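CdiI toxin (Salmonella enterica subsp. enterica serovar Rubislaw str. ATCC 10717, PDB 4ZQU) neutralises its cognate CdiA toxin as the immunity protein of a contact-dependent growth inhibition system, by which bacteria inhibit closely related neighbours. Local coordinates at residues B[62-68]-B[79-85]; B[127-133]-B[151-157]. One frame throughout, in Å; residues are numbered along the deposited sequence.

Interaction 1: residues B[62-68]-B[79-85]; sequences RFVLPAP and TFDLDLY
P66 lies over one face of the Y85 ring, with CG 3.7 Å from the ring centroid in a CH-pi contact displaced toward the rim. D81 O lies in plane at the Y85 ring edge. P68 does the same for F80 as P66 for Y85, but its CG stands almost over the ring centre, 12° off the normal. The backbone O of L65 is at the F80 ring edge. The R62 guanidinium meets D81 at its own edge: NH1 gives a nearly straight hydrogen bond of 2.6 Å to D81 OD2. The oxygen lies in the guanidinium plane and uses its anti lone pair, while the carboxylate plane is turned 59° away. A weak second bond runs from R62 NH2 to the same oxygen. The R62 chain is bent at chi3 (-71°), which turns the guanidinium edge to D81. NH2 also pairs with D33 on strand 30-41.

D81 is the N-cap of helix 82-85. Its OD1 accepts weak bonds from the backbone N of D83 and L84, so each carboxylate oxygen has its own task.

Strands 64-65 and 79-80 run parallel. T79 N donates to F63 O, L65 N to T79 O, and D81 N to L65 O at 3.0 Å. From the helix, Y85 OH donates to V64 O at 2.6 Å. V64 CG1 packs on L84 CD2 at 3.7 Å. A water joins R62 NH1 to T79 OG1.

L65, P66, A67 and Y85 also pack against the CdiA-CT toxin chain, through its R29 and V13. The salt bridge, Y85 bond and V64-L84 packing tie a short helix to a two-stranded sheet. The shared D81 carboxylate links the arginine to the helix N-terminus, and both would be expected to stabilise its negative charge.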
loop_
_atom_site.group_PDB
_atom_site.type_symbol
_atom_site.label_atom_id
_atom_site.label_comp_id
_atom_site.label_asym_id
_atom_site.label_seq_id
_atom_site.Cartn_x
_atom_site.Cartn_y
_atom_site.Cartn_z
ATOM N N ARG B 62 -5.888 15.560 -0.132
ATOM C CA ARG B 62 -5.521 16.097 -1.433
ATOM C C ARG B 62 -5.634 15.055 -2.538
ATOM O O ARG B 62 -5.289 13.890 -2.350
ATOM C CB ARG B 62 -4.098 16.654 -1.397
ATOM C CG ARG B 62 -3.944 17.913 -0.573
ATOM C CD ARG B 62 -2.529 18.439 -0.664
ATOM N NE ARG B 62 -1.585 17.593 0.058
ATOM C CZ ARG B 62 -0.287 17.519 -0.219
ATOM N NH1 ARG B 62 0.222 18.236 -1.214
ATOM N NH2 ARG B 62 0.502 16.726 0.493
ATOM N N PHE B 63 -6.128 15.494 -3.690
ATOM C CA PHE B 63 -6.195 14.670 -4.886
ATOM C C PHE B 63 -4.971 14.984 -5.740
ATOM O O PHE B 63 -4.981 15.924 -6.533
ATOM C CB PHE B 63 -7.496 14.937 -5.643
ATOM C CG PHE B 63 -7.751 13.989 -6.771
ATOM C CD1 PHE B 63 -7.727 12.623 -6.562
ATOM C CD2 PHE B 63 -8.041 14.466 -8.037
ATOM C CE1 PHE B 63 -7.970 11.748 -7.601
ATOM C CE2 PHE B 63 -8.288 13.595 -9.080
ATOM C CZ PHE B 63 -8.253 12.235 -8.862
ATOM N N VAL B 64 -3.916 14.196 -5.568
ATOM C CA VAL B 64 -2.586 14.622 -5.982
ATOM C C VAL B 64 -1.749 13.489 -6.589
ATOM O O VAL B 64 -1.868 12.331 -6.190
ATOM C CB VAL B 64 -1.846 15.255 -4.768
ATOM C CG1 VAL B 64 -1.905 14.328 -3.561
ATOM C CG2 VAL B 64 -0.408 15.638 -5.104
ATOM N N LEU B 65 -0.924 13.836 -7.575
ATOM C CA LEU B 65 0.031 12.913 -8.188
ATOM C C LEU B 65 1.464 13.397 -7.948
ATOM O O LEU B 65 1.666 14.555 -7.589
ATOM C CB LEU B 65 -0.252 12.779 -9.685
ATOM C CG LEU B 65 -1.368 11.804 -10.046
ATOM C CD1 LEU B 65 -1.705 11.909 -11.520
ATOM C CD2 LEU B 65 -0.955 10.387 -9.686
ATOM N N PRO B 66 2.465 12.512 -8.132
ATOM C CA PRO B 66 3.854 12.935 -7.903
ATOM C C PRO B 66 4.283 14.107 -8.782
ATOM O O PRO B 66 4.892 15.062 -8.295
ATOM C CB PRO B 66 4.665 11.685 -8.254
ATOM C CG PRO B 66 3.732 10.557 -8.037
ATOM C CD PRO B 66 2.375 11.067 -8.415
ATOM N N ALA B 67 3.956 14.023 -10.067
ATOM C CA ALA B 67 4.357 15.027 -11.041
ATOM C C ALA B 67 3.450 14.919 -12.263
ATOM O O ALA B 67 2.758 13.914 -12.425
ATOM C CB ALA B 67 5.828 14.842 -11.426
ATOM N N PRO B 68 3.429 15.961 -13.114
ATOM C CA PRO B 68 2.657 15.896 -14.361
ATOM C C PRO B 68 3.072 14.739 -15.268
ATOM O O PRO B 68 4.261 14.458 -15.414
ATOM C CB PRO B 68 2.964 17.239 -15.028
ATOM C CG PRO B 68 3.243 18.153 -13.899
ATOM C CD PRO B 68 3.949 17.319 -12.865
ATOM N N THR B 79 -3.765 17.585 -8.423
ATOM C CA THR B 79 -2.647 18.477 -8.141
ATOM C C THR B 79 -1.355 17.664 -8.102
ATOM O O THR B 79 -1.377 16.452 -8.321
ATOM C CB THR B 79 -2.836 19.244 -6.815
ATOM O OG1 THR B 79 -2.749 18.338 -5.710
ATOM C CG2 THR B 79 -4.190 19.941 -6.789
ATOM N N PHE B 80 -0.233 18.324 -7.833
ATOM C CA PHE B 80 1.055 17.639 -7.858
ATOM C C PHE B 80 1.927 17.977 -6.654
ATOM O O PHE B 80 2.000 19.130 -6.226
ATOM C CB PHE B 80 1.801 17.968 -9.152
ATOM C CG PHE B 80 0.988 17.731 -10.391
ATOM C CD1 PHE B 80 0.688 16.442 -10.803
ATOM C CD2 PHE B 80 0.517 18.797 -11.143
ATOM C CE1 PHE B 80 -0.068 16.219 -11.941
ATOM C CE2 PHE B 80 -0.237 18.581 -12.284
ATOM C CZ PHE B 80 -0.530 17.290 -12.684
ATOM N N ASP B 81 2.589 16.957 -6.117
ATOM C CA ASP B 81 3.455 17.114 -4.955
ATOM C C ASP B 81 4.483 15.991 -4.932
ATOM O O ASP B 81 4.171 14.862 -4.556
ATOM C CB ASP B 81 2.634 17.115 -3.664
ATOM C CG ASP B 81 3.440 17.550 -2.453
ATOM O OD1 ASP B 81 4.685 17.576 -2.528
ATOM O OD2 ASP B 81 2.823 17.857 -1.413
ATOM N N LEU B 82 5.712 16.306 -5.322
ATOM C CA LEU B 82 6.754 15.294 -5.434
ATOM C C LEU B 82 7.246 14.795 -4.076
ATOM O O LEU B 82 7.575 13.618 -3.924
ATOM C CB LEU B 82 7.932 15.840 -6.239
ATOM C CG LEU B 82 8.886 14.767 -6.757
ATOM C CD1 LEU B 82 8.215 13.935 -7.845
ATOM C CD2 LEU B 82 10.174 15.400 -7.260
ATOM N N ASP B 83 7.297 15.692 -3.097
ATOM C CA ASP B 83 7.814 15.362 -1.769
ATOM C C ASP B 83 6.890 14.438 -0.980
ATOM O O ASP B 83 7.345 13.695 -0.105
ATOM C CB ASP B 83 8.064 16.639 -0.968
ATOM C CG ASP B 83 9.249 17.425 -1.483
ATOM O OD1 ASP B 83 10.194 16.808 -2.019
ATOM O OD2 ASP B 83 9.231 18.665 -1.357
ATOM N N LEU B 84 5.593 14.513 -1.261
ATOM C CA LEU B 84 4.634 13.610 -0.644
ATOM C C LEU B 84 4.961 12.170 -1.021
ATOM O O LEU B 84 5.046 11.289 -0.162
ATOM C CB LEU B 84 3.208 13.960 -1.071
ATOM C CG LEU B 84 2.103 13.022 -0.575
ATOM C CD1 LEU B 84 1.914 13.150 0.927
ATOM C CD2 LEU B 84 0.791 13.266 -1.309
ATOM N N TYR B 85 5.170 11.953 -2.316
ATOM C CA TYR B 85 5.382 10.619 -2.866
ATOM C C TYR B 85 6.818 10.109 -2.727
ATOM O O TYR B 85 7.070 8.919 -2.931
ATOM C CB TYR B 85 4.975 10.602 -4.339
ATOM C CG TYR B 85 3.481 10.537 -4.560
ATOM C CD1 TYR B 85 2.730 11.694 -4.739
ATOM C CD2 TYR B 85 2.819 9.317 -4.590
ATOM C CE1 TYR B 85 1.361 11.634 -4.943
ATOM C CE2 TYR B 85 1.454 9.248 -4.790
ATOM C CZ TYR B 85 0.730 10.408 -4.968
ATOM O OH TYR B 85 -0.629 10.337 -5.170
HETATM O O HOH W 1 -1.350 19.412 -3.672
#

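Interaction 2: residues B[127-133]-B[151-157]; sequences DAITISP and DNVILSV
Backbone hydrogen bonds join I129 with L155 and I131 with V153, two antiparallel hydrogen-bonded pairs. Each pair is bonded in both directions, and the shortest link is V153 N to I131 O at 2.7 Å. T130 and I154 form the non-hydrogen-bonded pair between them. The strand axes are 4.7 Å apart at closest approach.

Among the polar side chains, S132 OG donates to N152 OD1 at 2.8 Å. The hydroxyl sits above the carbonyl plane, 43° out of it. Placing OG anti to the backbone N (chi1 -176°) brings it to this amide. P133 CG closely approaches D151 OD1 (3.2 Å), which is hydrogen-bonded to T145 OG1. At the other end, a water donates to D127 O and accepts from V157 N.

Apolar contacts occur on both faces. I131 CD1 meets L155 CD1 at 4.1 Å on the face that also carries I129 and V153. On the T130 face, A128 CB touches I154 CG2 at 3.7 Å.

Helix 161-172 covers the face of I129, I131 and V153: I164 on I129, L168 on I131, A171 on I131 and V153. Strand 118-124 flanks strand 129-138 opposite strand 153-155, through backbone hydrogen bonds of T130 with C123 and S132 with D121.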
loop_
_atom_site.group_PDB
_atom_site.type_symbol
_atom_site.label_atom_id
_atom_site.label_comp_id
_atom_site.label_asym_id
_atom_site.label_seq_id
_atom_site.Cartn_x
_atom_site.Cartn_y
_atom_site.Cartn_z
ATOM N N ASP B 127 -19.724 9.043 -4.931
ATOM C CA ASP B 127 -20.568 7.855 -4.921
ATOM C C ASP B 127 -20.892 7.344 -3.520
ATOM O O ASP B 127 -22.055 7.086 -3.208
ATOM C CB ASP B 127 -19.905 6.742 -5.730
ATOM C CG ASP B 127 -20.776 5.513 -5.849
ATOM O OD1 ASP B 127 -21.763 5.561 -6.612
ATOM O OD2 ASP B 127 -20.469 4.499 -5.188
ATOM N N ALA B 128 -19.871 7.193 -2.682
ATOM C CA ALA B 128 -20.070 6.650 -1.340
ATOM C C ALA B 128 -18.870 6.887 -0.429
ATOM O O ALA B 128 -17.781 7.226 -0.888
ATOM C CB ALA B 128 -20.374 5.156 -1.417
ATOM N N ILE B 129 -19.089 6.701 0.869
ATOM C CA ILE B 129 -18.009 6.688 1.849
ATOM C C ILE B 129 -17.680 5.246 2.222
ATOM O O ILE B 129 -18.523 4.529 2.761
ATOM C CB ILE B 129 -18.377 7.475 3.118
ATOM C CG1 ILE B 129 -18.729 8.923 2.769
ATOM C CG2 ILE B 129 -17.239 7.422 4.122
ATOM C CD1 ILE B 129 -19.251 9.722 3.942
ATOM N N THR B 130 -16.457 4.818 1.931
ATOM C CA THR B 130 -16.066 3.436 2.178
ATOM C C THR B 130 -15.108 3.312 3.359
ATOM O O THR B 130 -14.023 3.897 3.360
ATOM C CB THR B 130 -15.409 2.808 0.935
ATOM O OG1 THR B 130 -16.284 2.947 -0.191
ATOM C CG2 THR B 130 -15.124 1.334 1.173
ATOM N N ILE B 131 -15.522 2.546 4.362
ATOM C CA ILE B 131 -14.685 2.267 5.520
ATOM C C ILE B 131 -14.274 0.798 5.492
ATOM O O ILE B 131 -15.118 -0.097 5.600
ATOM C CB ILE B 131 -15.409 2.598 6.841
ATOM C CG1 ILE B 131 -16.075 3.975 6.748
ATOM C CG2 ILE B 131 -14.437 2.546 8.008
ATOM C CD1 ILE B 131 -16.784 4.403 8.013
ATOM N N SER B 132 -12.976 0.555 5.338
ATOM C CA SER B 132 -12.473 -0.790 5.085
ATOM C C SER B 132 -11.614 -1.317 6.230
ATOM O O SER B 132 -10.583 -0.735 6.558
ATOM C CB SER B 132 -11.671 -0.811 3.780
ATOM O OG SER B 132 -11.250 -2.125 3.455
ATOM N N PRO B 133 -12.038 -2.434 6.840
ATOM C CA PRO B 133 -11.250 -3.066 7.901
ATOM C C PRO B 133 -10.033 -3.802 7.339
ATOM O O PRO B 133 -9.947 -4.025 6.130
ATOM C CB PRO B 133 -12.244 -4.039 8.536
ATOM C CG PRO B 133 -13.160 -4.404 7.415
ATOM C CD PRO B 133 -13.281 -3.173 6.556
ATOM N N ASP B 151 -16.775 -7.130 3.571
ATOM C CA ASP B 151 -16.867 -6.703 4.960
ATOM C C ASP B 151 -16.648 -5.204 5.135
ATOM O O ASP B 151 -16.602 -4.712 6.261
ATOM C CB ASP B 151 -15.870 -7.482 5.815
ATOM C CG ASP B 151 -14.438 -7.225 5.413
ATOM O OD1 ASP B 151 -13.556 -7.379 6.280
ATOM O OD2 ASP B 151 -14.195 -6.869 4.240
ATOM N N ASN B 152 -16.517 -4.478 4.029
ATOM C CA ASN B 152 -16.378 -3.028 4.099
ATOM C C ASN B 152 -17.667 -2.361 4.553
ATOM O O ASN B 152 -18.764 -2.802 4.209
ATOM C CB ASN B 152 -15.956 -2.450 2.747
ATOM C CG ASN B 152 -14.543 -2.832 2.364
ATOM O OD1 ASN B 152 -13.752 -3.262 3.203
ATOM N ND2 ASN B 152 -14.210 -2.659 1.090
ATOM N N VAL B 153 -17.526 -1.296 5.333
ATOM C CA VAL B 153 -18.670 -0.490 5.722
ATOM C C VAL B 153 -18.862 0.633 4.715
ATOM O O VAL B 153 -18.115 1.608 4.707
ATOM C CB VAL B 153 -18.500 0.096 7.131
ATOM C CG1 VAL B 153 -19.675 1.001 7.474
ATOM C CG2 VAL B 153 -18.367 -1.023 8.148
ATOM N N ILE B 154 -19.863 0.484 3.856
ATOM C CA ILE B 154 -20.143 1.479 2.833
ATOM C C ILE B 154 -21.321 2.351 3.251
ATOM O O ILE B 154 -22.411 1.847 3.527
ATOM C CB ILE B 154 -20.448 0.824 1.478
ATOM C CG1 ILE B 154 -19.464 -0.314 1.206
ATOM C CG2 ILE B 154 -20.400 1.860 0.366
ATOM C CD1 ILE B 154 -19.769 -1.095 -0.049
ATOM N N LEU B 155 -21.094 3.658 3.297
ATOM C CA LEU B 155 -22.116 4.598 3.738
ATOM C C LEU B 155 -22.472 5.588 2.640
ATOM O O LEU B 155 -21.677 5.836 1.733
ATOM C CB LEU B 155 -21.648 5.356 4.981
ATOM C CG LEU B 155 -21.182 4.510 6.166
ATOM C CD1 LEU B 155 -20.644 5.404 7.266
ATOM C CD2 LEU B 155 -22.310 3.636 6.685
ATOM N N SER B 156 -23.673 6.148 2.730
ATOM C CA SER B 156 -24.116 7.174 1.797
ATOM C C SER B 156 -23.258 8.427 1.948
ATOM O O SER B 156 -22.716 8.687 3.021
ATOM C CB SER B 156 -25.593 7.503 2.031
ATOM O OG SER B 156 -26.053 8.497 1.133
ATOM N N VAL B 157 -23.129 9.199 0.873
ATOM C CA VAL B 157 -22.356 10.438 0.921
ATOM C C VAL B 157 -23.031 11.495 1.795
ATOM O O VAL B 157 -22.380 12.434 2.253
ATOM C CB VAL B 157 -22.127 11.026 -0.491
ATOM C CG1 VAL B 157 -21.357 10.048 -1.356
ATOM C CG2 VAL B 157 -23.455 11.380 -1.145
HETATM O O HOH W 2 -24.134 8.055 -1.343
#

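Interaction 1 precedes interaction 2 along the chain, and the two do not touch. Their centres are about 25 Å apart and their nearest atoms about 12 Å. They belong to different sheets: residues 62-68 and 79-85 build the small parallel pair, whereas 127-133 and 151-157 lie in the large antiparallel sheet. Both reach the CdiA-CT toxin. Interaction 1 packs against it through L65, P66, A67 and Y85. Interaction 2 supplies a polar point, where P133 O accepts a hydrogen bond from K70 of the toxin chain. Two separate parts of the immunity protein fold thus contact the same partner, consistent with its neutralising role.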